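Local coordinates for protein C-X-C motif chemokine 13 (PDB 7JNY) that attracts B lymphocytes as a secreted CXC chemokine, binding the receptor CXCR5 and also heparin, at residues L3-T8 / I32-N37; L10-V15 / G38-E43; I27-I32 / I45-N50. One frame throughout, in Å; residues are numbered along the deposited sequence.

Interaction 1 (L3-T8 / I32-N37)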
loop_
_atom_site.group_PDB
_atom_site.type_symbol
_atom_site.label_atom_id
_atom_site.label_comp_id
_atom_site.label_asym_id
_atom_site.label_seq_id
_atom_site.Cartn_x
_atom_site.Cartn_y
_atom_site.Cartn_z
ATOM N N LEU A 3 -2.819 -7.842 1.505
ATOM C CA LEU A 3 -3.270 -6.531 1.056
ATOM C C LEU A 3 -4.593 -6.232 1.760
ATOM O O LEU A 3 -5.522 -7.052 1.741
ATOM C CB LEU A 3 -3.465 -6.521 -0.450
ATOM C CG LEU A 3 -4.191 -5.355 -1.103
ATOM C CD1 LEU A 3 -3.341 -4.140 -0.831
ATOM C CD2 LEU A 3 -4.371 -5.631 -2.578
ATOM N N GLU A 4 -4.685 -5.076 2.397
ATOM C CA GLU A 4 -5.929 -4.644 3.034
ATOM C C GLU A 4 -6.397 -3.351 2.375
ATOM O O GLU A 4 -5.610 -2.401 2.266
ATOM C CB GLU A 4 -5.696 -4.401 4.528
ATOM C CG GLU A 4 -5.392 -5.650 5.336
ATOM C CD GLU A 4 -4.940 -5.334 6.764
ATOM O OE1 GLU A 4 -5.030 -4.164 7.188
ATOM O OE2 GLU A 4 -4.426 -6.258 7.440
ATOM N N VAL A 5 -7.663 -3.301 1.945
ATOM C CA VAL A 5 -8.240 -2.065 1.414
ATOM C C VAL A 5 -9.363 -1.635 2.348
ATOM O O VAL A 5 -10.318 -2.392 2.563
ATOM C CB VAL A 5 -8.751 -2.234 -0.027
ATOM C CG1 VAL A 5 -9.159 -0.876 -0.581
ATOM C CG2 VAL A 5 -7.697 -2.856 -0.898
ATOM N N TYR A 6 -9.258 -0.416 2.870
ATOM C CA TYR A 6 -10.179 0.123 3.860
ATOM C C TYR A 6 -11.144 1.063 3.143
ATOM O O TYR A 6 -10.752 2.141 2.713
ATOM C CB TYR A 6 -9.387 0.828 4.968
ATOM C CG TYR A 6 -8.748 -0.159 5.891
ATOM C CD1 TYR A 6 -7.486 -0.692 5.595
ATOM C CD2 TYR A 6 -9.400 -0.615 7.042
ATOM C CE1 TYR A 6 -6.904 -1.657 6.407
ATOM C CE2 TYR A 6 -8.806 -1.582 7.867
ATOM C CZ TYR A 6 -7.549 -2.092 7.537
ATOM O OH TYR A 6 -6.947 -3.039 8.339
ATOM N N TYR A 7 -12.397 0.649 3.002
ATOM C CA TYR A 7 -13.411 1.491 2.377
ATOM C C TYR A 7 -14.174 2.199 3.487
ATOM O O TYR A 7 -15.316 1.882 3.830
ATOM C CB TYR A 7 -14.337 0.669 1.505
ATOM C CG TYR A 7 -13.623 -0.031 0.385
ATOM C CD1 TYR A 7 -13.394 0.601 -0.825
ATOM C CD2 TYR A 7 -13.218 -1.341 0.534
ATOM C CE1 TYR A 7 -12.762 -0.068 -1.864
ATOM C CE2 TYR A 7 -12.581 -2.023 -0.480
ATOM C CZ TYR A 7 -12.366 -1.370 -1.676
ATOM O OH TYR A 7 -11.748 -2.019 -2.709
ATOM N N THR A 8 -13.461 3.129 4.081
ATOM C CA THR A 8 -13.874 3.886 5.246
ATOM C C THR A 8 -13.786 5.358 4.877
ATOM O O THR A 8 -13.297 5.721 3.801
ATOM C CB THR A 8 -12.959 3.532 6.421
ATOM O OG1 THR A 8 -11.583 3.592 5.983
ATOM C CG2 THR A 8 -13.235 2.118 6.886
ATOM N N ILE A 32 -4.324 -0.095 1.975
ATOM C CA ILE A 32 -4.699 0.957 1.037
ATOM C C ILE A 32 -5.957 1.610 1.568
ATOM O O ILE A 32 -6.958 0.923 1.831
ATOM C CB ILE A 32 -4.919 0.413 -0.374
ATOM C CG1 ILE A 32 -3.610 -0.202 -0.872
ATOM C CG2 ILE A 32 -5.316 1.506 -1.327
ATOM C CD1 ILE A 32 -3.697 -0.640 -2.267
ATOM N N LEU A 33 -5.907 2.934 1.716
ATOM C CA LEU A 33 -7.077 3.713 2.106
ATOM C C LEU A 33 -7.417 4.668 0.980
ATOM O O LEU A 33 -6.801 5.746 0.874
ATOM C CB LEU A 33 -6.788 4.458 3.402
ATOM C CG LEU A 33 -6.426 3.503 4.538
ATOM C CD1 LEU A 33 -4.946 3.578 4.758
ATOM C CD2 LEU A 33 -7.189 3.859 5.802
ATOM N N PRO A 34 -8.348 4.304 0.101
ATOM C CA PRO A 34 -8.776 5.234 -0.932
ATOM C C PRO A 34 -9.253 6.531 -0.308
ATOM O O PRO A 34 -9.753 6.570 0.812
ATOM C CB PRO A 34 -9.903 4.500 -1.652
ATOM C CG PRO A 34 -10.263 3.361 -0.806
ATOM C CD PRO A 34 -9.141 3.069 0.124
ATOM N N ARG A 35 -9.067 7.613 -1.022
ATOM C CA ARG A 35 -9.471 8.866 -0.501
ATOM C C ARG A 35 -10.946 8.939 -0.483
ATOM O O ARG A 35 -11.687 8.285 -1.200
ATOM C CB ARG A 35 -8.928 9.995 -1.313
ATOM C CG ARG A 35 -9.355 10.025 -2.713
ATOM C CD ARG A 35 -9.218 11.430 -3.262
ATOM N NE ARG A 35 -8.982 11.445 -4.679
ATOM C CZ ARG A 35 -9.822 11.964 -5.557
ATOM N NH1 ARG A 35 -10.957 12.513 -5.157
ATOM N NH2 ARG A 35 -9.539 11.919 -6.838
ATOM N N GLY A 36 -11.526 9.927 0.235
ATOM C CA GLY A 36 -12.943 10.080 0.356
ATOM C C GLY A 36 -13.190 11.420 0.993
ATOM O O GLY A 36 -12.389 12.358 0.843
ATOM N N ASN A 37 -14.262 11.508 1.746
ATOM C CA ASN A 37 -14.562 12.792 2.354
ATOM C C ASN A 37 -13.826 13.023 3.666
ATOM O O ASN A 37 -13.877 14.136 4.185
ATOM C CB ASN A 37 -16.042 12.941 2.635
ATOM C CG ASN A 37 -16.883 12.786 1.413
ATOM O OD1 ASN A 37 -17.723 11.887 1.340
ATOM N ND2 ASN A 37 -16.555 13.553 0.387
HETATM O O HOH W 1 -10.348 4.850 2.937
HETATM O O HOH W 2 -12.512 7.269 1.773
#

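Interaction 2 (L10-V15 / G38-E43)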
loop_
_atom_site.group_PDB
_atom_site.type_symbol
_atom_site.label_atom_id
_atom_site.label_comp_id
_atom_site.label_asym_id
_atom_site.label_seq_id
_atom_site.Cartn_x
_atom_site.Cartn_y
_atom_site.Cartn_z
ATOM N N LEU A 10 -12.536 7.855 7.180
ATOM C CA LEU A 10 -11.925 8.449 8.354
ATOM C C LEU A 10 -10.901 9.487 7.923
ATOM O O LEU A 10 -10.595 9.644 6.739
ATOM C CB LEU A 10 -11.271 7.380 9.238
ATOM C CG LEU A 10 -12.242 6.311 9.775
ATOM C CD1 LEU A 10 -11.473 5.191 10.487
ATOM C CD2 LEU A 10 -13.305 6.904 10.705
ATOM N N ARG A 11 -10.412 10.225 8.912
ATOM C CA ARG A 11 -9.369 11.214 8.727
ATOM C C ARG A 11 -8.062 10.537 8.296
ATOM O O ARG A 11 -7.857 9.334 8.506
ATOM C CB ARG A 11 -9.177 11.984 10.040
ATOM C CG ARG A 11 -10.437 12.778 10.480
ATOM C CD ARG A 11 -10.284 13.466 11.850
ATOM N NE ARG A 11 -11.428 14.323 12.164
ATOM C CZ ARG A 11 -11.638 15.530 11.658
ATOM N NH1 ARG A 11 -10.759 16.109 10.861
ATOM N NH2 ARG A 11 -12.764 16.170 11.956
ATOM N N CYS A 12 -7.196 11.333 7.657
ATOM C CA CYS A 12 -5.923 10.835 7.174
ATOM C C CYS A 12 -5.104 10.230 8.315
ATOM O O CYS A 12 -5.123 10.721 9.437
ATOM C CB CYS A 12 -5.110 11.945 6.509
ATOM S SG CYS A 12 -5.877 12.744 5.114
ATOM N N ARG A 13 -4.362 9.147 8.014
ATOM C CA ARG A 13 -3.473 8.561 9.011
ATOM C C ARG A 13 -2.027 9.010 8.862
ATOM O O ARG A 13 -1.261 8.910 9.826
ATOM C CB ARG A 13 -3.490 7.020 8.939
ATOM C CG ARG A 13 -4.840 6.340 8.960
ATOM C CD ARG A 13 -4.648 4.810 9.098
ATOM N NE ARG A 13 -5.918 4.092 9.067
ATOM C CZ ARG A 13 -6.039 2.769 9.047
ATOM N NH1 ARG A 13 -4.977 1.968 9.103
ATOM N NH2 ARG A 13 -7.253 2.233 8.961
ATOM N N CYS A 14 -1.633 9.468 7.683
ATOM C CA CYS A 14 -0.240 9.781 7.380
ATOM C C CYS A 14 0.006 11.281 7.387
ATOM O O CYS A 14 -0.797 12.054 6.880
ATOM C CB CYS A 14 0.147 9.209 6.026
ATOM S SG CYS A 14 -0.094 7.436 5.907
ATOM N N VAL A 15 1.140 11.673 7.943
ATOM C CA VAL A 15 1.579 13.062 7.954
ATOM C C VAL A 15 2.748 13.291 7.016
ATOM O O VAL A 15 3.204 14.429 6.872
ATOM C CB VAL A 15 1.928 13.514 9.383
ATOM C CG1 VAL A 15 3.222 12.858 9.831
ATOM C CG2 VAL A 15 2.020 15.003 9.434
ATOM N N GLY A 38 -13.196 11.998 4.231
ATOM C CA GLY A 38 -12.502 12.153 5.487
ATOM C C GLY A 38 -11.040 12.517 5.282
ATOM O O GLY A 38 -10.459 13.287 6.059
ATOM N N CYS A 39 -10.444 11.960 4.233
ATOM C CA CYS A 39 -9.042 12.173 3.905
ATOM C C CYS A 39 -8.995 12.460 2.410
ATOM O O CYS A 39 -9.439 11.628 1.595
ATOM C CB CYS A 39 -8.182 10.950 4.256
ATOM S SG CYS A 39 -6.461 11.234 3.878
ATOM N N PRO A 40 -8.468 13.618 1.986
ATOM C CA PRO A 40 -8.550 13.995 0.567
ATOM C C PRO A 40 -7.466 13.388 -0.307
ATOM O O PRO A 40 -7.324 13.807 -1.458
ATOM C CB PRO A 40 -8.379 15.530 0.621
ATOM C CG PRO A 40 -7.455 15.720 1.794
ATOM C CD PRO A 40 -7.879 14.681 2.815
ATOM N N ARG A 41 -6.701 12.436 0.205
ATOM C CA ARG A 41 -5.666 11.757 -0.574
ATOM C C ARG A 41 -5.692 10.262 -0.274
ATOM O O ARG A 41 -5.994 9.837 0.848
ATOM C CB ARG A 41 -4.285 12.274 -0.263
ATOM C CG ARG A 41 -3.933 12.178 1.216
ATOM C CD ARG A 41 -2.581 12.834 1.491
ATOM N NE ARG A 41 -2.257 12.910 2.912
ATOM C CZ ARG A 41 -2.671 13.873 3.726
ATOM N NH1 ARG A 41 -3.468 14.845 3.301
ATOM N NH2 ARG A 41 -2.280 13.861 5.005
ATOM N N LYS A 42 -5.361 9.470 -1.288
ATOM C CA LYS A 42 -5.174 8.046 -1.077
ATOM C C LYS A 42 -3.937 7.814 -0.229
ATOM O O LYS A 42 -2.909 8.457 -0.433
ATOM C CB LYS A 42 -5.016 7.343 -2.419
ATOM C CG LYS A 42 -4.679 5.864 -2.360
ATOM C CD LYS A 42 -4.842 5.360 -3.777
ATOM C CE LYS A 42 -4.528 3.879 -3.913
ATOM N NZ LYS A 42 -4.505 3.568 -5.376
ATOM N N GLU A 43 -4.036 6.907 0.741
ATOM C CA GLU A 43 -2.900 6.578 1.590
ATOM C C GLU A 43 -2.550 5.108 1.370
ATOM O O GLU A 43 -3.416 4.290 1.064
ATOM C CB GLU A 43 -3.189 6.854 3.056
ATOM C CG GLU A 43 -3.460 8.350 3.316
ATOM C CD GLU A 43 -3.503 8.691 4.799
ATOM O OE1 GLU A 43 -4.225 7.995 5.541
ATOM O OE2 GLU A 43 -2.837 9.635 5.197
HETATM O O HOH W 3 -11.864 9.439 3.797
HETATM O O HOH W 4 -7.984 14.088 7.565
#

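Interaction 3 (I27-I32 / I45-N50)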
loop_
_atom_site.group_PDB
_atom_site.type_symbol
_atom_site.label_atom_id
_atom_site.label_comp_id
_atom_site.label_asym_id
_atom_site.label_seq_id
_atom_site.Cartn_x
_atom_site.Cartn_y
_atom_site.Cartn_z
ATOM N N ILE A 27 7.882 -7.018 3.119
ATOM C CA ILE A 27 6.546 -6.488 3.324
ATOM C C ILE A 27 5.668 -7.594 3.900
ATOM O O ILE A 27 5.517 -8.668 3.298
ATOM C CB ILE A 27 5.982 -5.913 2.014
ATOM C CG1 ILE A 27 6.790 -4.692 1.601
ATOM C CG2 ILE A 27 4.541 -5.543 2.189
ATOM C CD1 ILE A 27 6.472 -4.135 0.226
ATOM N N ASP A 28 5.111 -7.341 5.084
ATOM C CA ASP A 28 4.150 -8.255 5.689
ATOM C C ASP A 28 2.728 -7.896 5.290
ATOM O O ASP A 28 1.910 -8.773 5.035
ATOM C CB ASP A 28 4.212 -8.208 7.210
ATOM C CG ASP A 28 5.314 -9.067 7.777
ATOM O OD1 ASP A 28 5.730 -10.029 7.113
ATOM O OD2 ASP A 28 5.738 -8.793 8.905
ATOM N N ARG A 29 2.396 -6.607 5.290
ATOM C CA ARG A 29 1.063 -6.170 4.915
ATOM C C ARG A 29 1.168 -4.863 4.158
ATOM O O ARG A 29 2.033 -4.028 4.467
ATOM C CB ARG A 29 0.154 -5.857 6.096
ATOM C CG ARG A 29 -0.200 -6.913 7.079
ATOM C CD ARG A 29 -1.411 -6.348 7.833
ATOM N NE ARG A 29 -0.995 -5.719 9.083
ATOM C CZ ARG A 29 -1.805 -5.093 9.927
ATOM N NH1 ARG A 29 -3.099 -4.957 9.678
ATOM N NH2 ARG A 29 -1.307 -4.596 11.053
ATOM N N ILE A 30 0.206 -4.632 3.269
ATOM C CA ILE A 30 0.020 -3.318 2.653
ATOM C C ILE A 30 -1.423 -2.886 2.876
ATOM O O ILE A 30 -2.350 -3.642 2.576
ATOM C CB ILE A 30 0.327 -3.339 1.155
ATOM C CG1 ILE A 30 1.803 -3.631 0.902
ATOM C CG2 ILE A 30 -0.062 -2.026 0.523
ATOM C CD1 ILE A 30 2.031 -4.231 -0.462
ATOM N N GLN A 31 -1.622 -1.663 3.364
ATOM C CA GLN A 31 -2.956 -1.160 3.654
ATOM C C GLN A 31 -3.237 -0.006 2.715
ATOM O O GLN A 31 -2.462 0.959 2.663
ATOM C CB GLN A 31 -3.065 -0.674 5.091
ATOM C CG GLN A 31 -2.831 -1.758 6.111
ATOM C CD GLN A 31 -2.948 -1.222 7.503
ATOM O OE1 GLN A 31 -2.446 -0.139 7.796
ATOM N NE2 GLN A 31 -3.574 -1.984 8.388
ATOM N N ILE A 32 -4.324 -0.095 1.975
ATOM C CA ILE A 32 -4.699 0.957 1.037
ATOM C C ILE A 32 -5.957 1.610 1.568
ATOM O O ILE A 32 -6.958 0.923 1.831
ATOM C CB ILE A 32 -4.919 0.413 -0.374
ATOM C CG1 ILE A 32 -3.610 -0.202 -0.872
ATOM C CG2 ILE A 32 -5.316 1.506 -1.327
ATOM C CD1 ILE A 32 -3.697 -0.640 -2.267
ATOM N N ILE A 45 -0.085 2.289 3.338
ATOM C CA ILE A 45 0.750 2.053 4.511
ATOM C C ILE A 45 1.369 0.661 4.396
ATOM O O ILE A 45 0.651 -0.335 4.248
ATOM C CB ILE A 45 -0.052 2.192 5.803
ATOM C CG1 ILE A 45 -0.704 3.595 5.832
ATOM C CG2 ILE A 45 0.847 1.974 6.986
ATOM C CD1 ILE A 45 -1.651 3.797 6.971
ATOM N N VAL A 46 2.684 0.590 4.462
ATOM C CA VAL A 46 3.420 -0.673 4.296
ATOM C C VAL A 46 3.948 -1.131 5.644
ATOM O O VAL A 46 4.701 -0.404 6.318
ATOM C CB VAL A 46 4.568 -0.523 3.289
ATOM C CG1 VAL A 46 5.373 -1.836 3.213
ATOM C CG2 VAL A 46 4.028 -0.132 1.928
ATOM N N TRP A 47 3.567 -2.347 6.036
ATOM C CA TRP A 47 4.031 -2.943 7.288
ATOM C C TRP A 47 5.203 -3.844 6.978
ATOM O O TRP A 47 5.029 -4.895 6.352
ATOM C CB TRP A 47 2.924 -3.733 7.971
ATOM C CG TRP A 47 1.852 -2.855 8.393
ATOM C CD1 TRP A 47 1.091 -2.054 7.595
ATOM C CD2 TRP A 47 1.443 -2.610 9.728
ATOM N NE1 TRP A 47 0.194 -1.350 8.358
ATOM C CE2 TRP A 47 0.396 -1.670 9.675
ATOM C CE3 TRP A 47 1.849 -3.105 10.974
ATOM C CZ2 TRP A 47 -0.254 -1.214 10.819
ATOM C CZ3 TRP A 47 1.203 -2.654 12.108
ATOM C CH2 TRP A 47 0.163 -1.715 12.023
ATOM N N LYS A 48 6.381 -3.443 7.437
ATOM C CA LYS A 48 7.604 -4.149 7.093
ATOM C C LYS A 48 7.934 -5.228 8.113
ATOM O O LYS A 48 7.478 -5.207 9.259
ATOM C CB LYS A 48 8.778 -3.175 6.952
ATOM C CG LYS A 48 8.671 -2.351 5.672
ATOM C CD LYS A 48 9.628 -1.166 5.593
ATOM C CE LYS A 48 11.097 -1.526 5.778
ATOM N NZ LYS A 48 11.935 -0.289 5.735
ATOM N N LYS A 49 8.745 -6.198 7.665
ATOM C CA LYS A 49 8.997 -7.349 8.509
ATOM C C LYS A 49 9.733 -6.954 9.776
ATOM O O LYS A 49 9.520 -7.570 10.823
ATOM C CB LYS A 49 9.764 -8.412 7.720
ATOM C CG LYS A 49 8.770 -9.415 7.147
ATOM C CD LYS A 49 9.325 -10.308 6.068
ATOM C CE LYS A 49 8.251 -11.304 5.646
ATOM N NZ LYS A 49 8.233 -11.544 4.178
ATOM N N ASN A 50 10.543 -5.904 9.724
ATOM C CA ASN A 50 11.226 -5.406 10.908
ATOM C C ASN A 50 10.324 -4.527 11.790
ATOM O O ASN A 50 10.843 -3.864 12.690
ATOM C CB ASN A 50 12.490 -4.651 10.483
ATOM C CG ASN A 50 12.200 -3.310 9.829
ATOM O OD1 ASN A 50 11.060 -2.850 9.782
ATOM N ND2 ASN A 50 13.243 -2.702 9.264
HETATM O O HOH W 5 6.112 -10.934 2.206
#

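Interaction 1 (L3-T8 / I32-N37)
Val5 and Ile32 form a parallel bridge, their CA atoms 4.7 Å apart, which adds the N-terminal strand 2-5 to the edge of the chemokine sheet beside strand 27-33. Two backbone hydrogen bonds enclose Val5: Ile32 N donates to Glu4 O at 2.7 Å, and Tyr6 N donates to Ile32 O at 2.9 Å. Both N-H groups point almost straight at their acceptors, with angles of 169° and 168°; bonding from the residues on either side of Val5 to the N and O of the single residue Ile32 is the parallel pattern. The CA-H of Val5 also approaches Ile32 O.

Apolar contacts divide between the two faces of the sheet. Beside Val5, the Leu3 branch CD1 meets Ile32 CD1 at 3.8 Å. Val5 CG1 rests on Pro34 CD, the two side chains crossing at about a right angle. On the other face Tyr6 CB packs against Leu33 CD2 at 3.8 Å, and the ring carries its hydroxyl back to Glu4, where OH donates to OE1 from above the carboxylate plane. The same carboxylate binds Arg29 and Gln31, and Arg13 makes a cation-pi contact with the Tyr6 ring. An alanine in place of Tyr6 would probably leave Glu4 OE1 without its hydroxyl donor and Arg13 without its aromatic partner.

Beyond the strand ends, water takes over. Tyr7 is the centre of an inverse gamma turn, and one water lies within hydrogen-bonding distance of both Tyr6 O (2.7 Å) and Pro34 O (2.8 Å). A second lies between Thr8 O and the same Pro34 O, 3.0 Å from that carbonyl oxygen.

Interaction 2 (L10-V15 / G38-E43)
Cys12 and Cys39 are joined by a disulfide, SG to SG 2.0 Å with a chi3 of 97°, one of the two conserved bridges of the chemokine fold. It ties the loop that follows the N-terminal strand to the loop between strands 27-33 and 43-48. Cys12 also begins the Cys-Arg-Cys element that defines a CXC chemokine, and two backbone N-H groups of that element are taken up by one carboxylate.

Glu43 supplies both oxygens. OE1 accepts the N-H of Arg13 at 2.7 Å through its syn lone pair, nearly straight at 170°. OE2 takes the N-H of Cys14 at 2.8 Å, again on the syn side but 32° out of the carboxylate plane. Arg41 NH2 in turn donates to Cys14 O at 3.0 Å, and that oxygen lies in the guanidinium plane. The Arg41 chain, extended from CG to NE, carries the guanidinium past the disulfide; Cys12 SG lies over one face toward the rim, 3.5 Å above the plane.

Water completes the pairing at the other end. One water accepts from Cys12 N at 2.9 Å and donates to Gly38 O; another accepts from Gly38 N and donates to Leu10 O. Gly38 suits this approach, since a CB there would clash with Leu10 O.

Cys14 SG leads on to the second disulfide, with Cys55. The buried Glu43 carboxylate, gripped by two peptide N-H groups, is therefore likely to be stabilised in its charged form, fixing noncovalently the same loop that the disulfide holds by a covalent bond.

Interaction 3 (I27-I32 / I45-N50)
Arg29 lays its guanidinium over one face of the Trp47 indole, in a cation-pi contact with CZ 4.0 Å from the centroid of the six-membered ring and 9° off the ring normal. The two planes are not parallel but 43° apart, and NH2 dips closest, 3.3 Å from CZ3. The Arg29 chain bends at chi3 (-97°), which places NE 4.0 Å from Trp47 CD2. Near the ring plane, at the edge, lies Gln31 OE1, which accepts the indole N-H from NE1 at 3.0 Å. That donor stands above the carbonyl plane of the amide. Both polar ends have a further partner in Glu4, which forms a salt bridge with Arg29 NH1 and accepts from Gln31 NE2.

Beneath these groups, strands 29-32 and 45-48 are antiparallel, their axes 4.8 Å apart. Arg29 and Trp47 form a hydrogen-bonded pair, as do Gln31 and Ile45; in the second, Gln31 N donates to Ile45 O and Ile45 N to Gln31 O, both 2.8 Å. A classic beta bulge interrupts the pairing where Asp28 and Arg29 both face Trp47: Trp47 O accepts Asp28 N at 2.8 Å and, weakly, Arg29 N.

On the opposite face, Ile27, Ile30 and Val46 are apolar, with Lys48 at its end. Ile27 CG1 touches Val46 CG1 at 3.6 Å, and Ile27 and Ile30 both pack on Met66 of helix 61-72, the helix that crosses the sheet in chemokines. Near the turn, a water accepts from Lys49 NZ and donates to Ile27 O; the same NZ also bonds to Arg25 O.

Ile27 and Ile30 thus pack toward the helix, whereas on the face of Arg29, Gln31 and Trp47 the charge of Arg29 is probably shared between the indole pi cloud and the carboxylate of Glu4.

Interactions 1 and 3 both use strand 27-33, which lies between strands 2-5 and 43-48 in the sheet. Ile32 is in the segments of both, though its contacts are those of interaction 1, and Glu4 N lies 2.7 Å from Ile30 O, a probable hydrogen bond. Their centres are 15 Å apart. Interaction 2 is nearer to interaction 1, 9 Å between centres, and meets it where Leu33 N probably bonds to Glu43 O at 2.9 Å. Arg13 reaches out of interaction 2 toward both others, with NE 3.5 Å from Leu33 CD2 and CD 3.8 Å from Ile45 CD1. Interactions 2 and 3 have centres 17 Å apart, but Cys14 SG still packs 3.9 Å from Ile45 CG1.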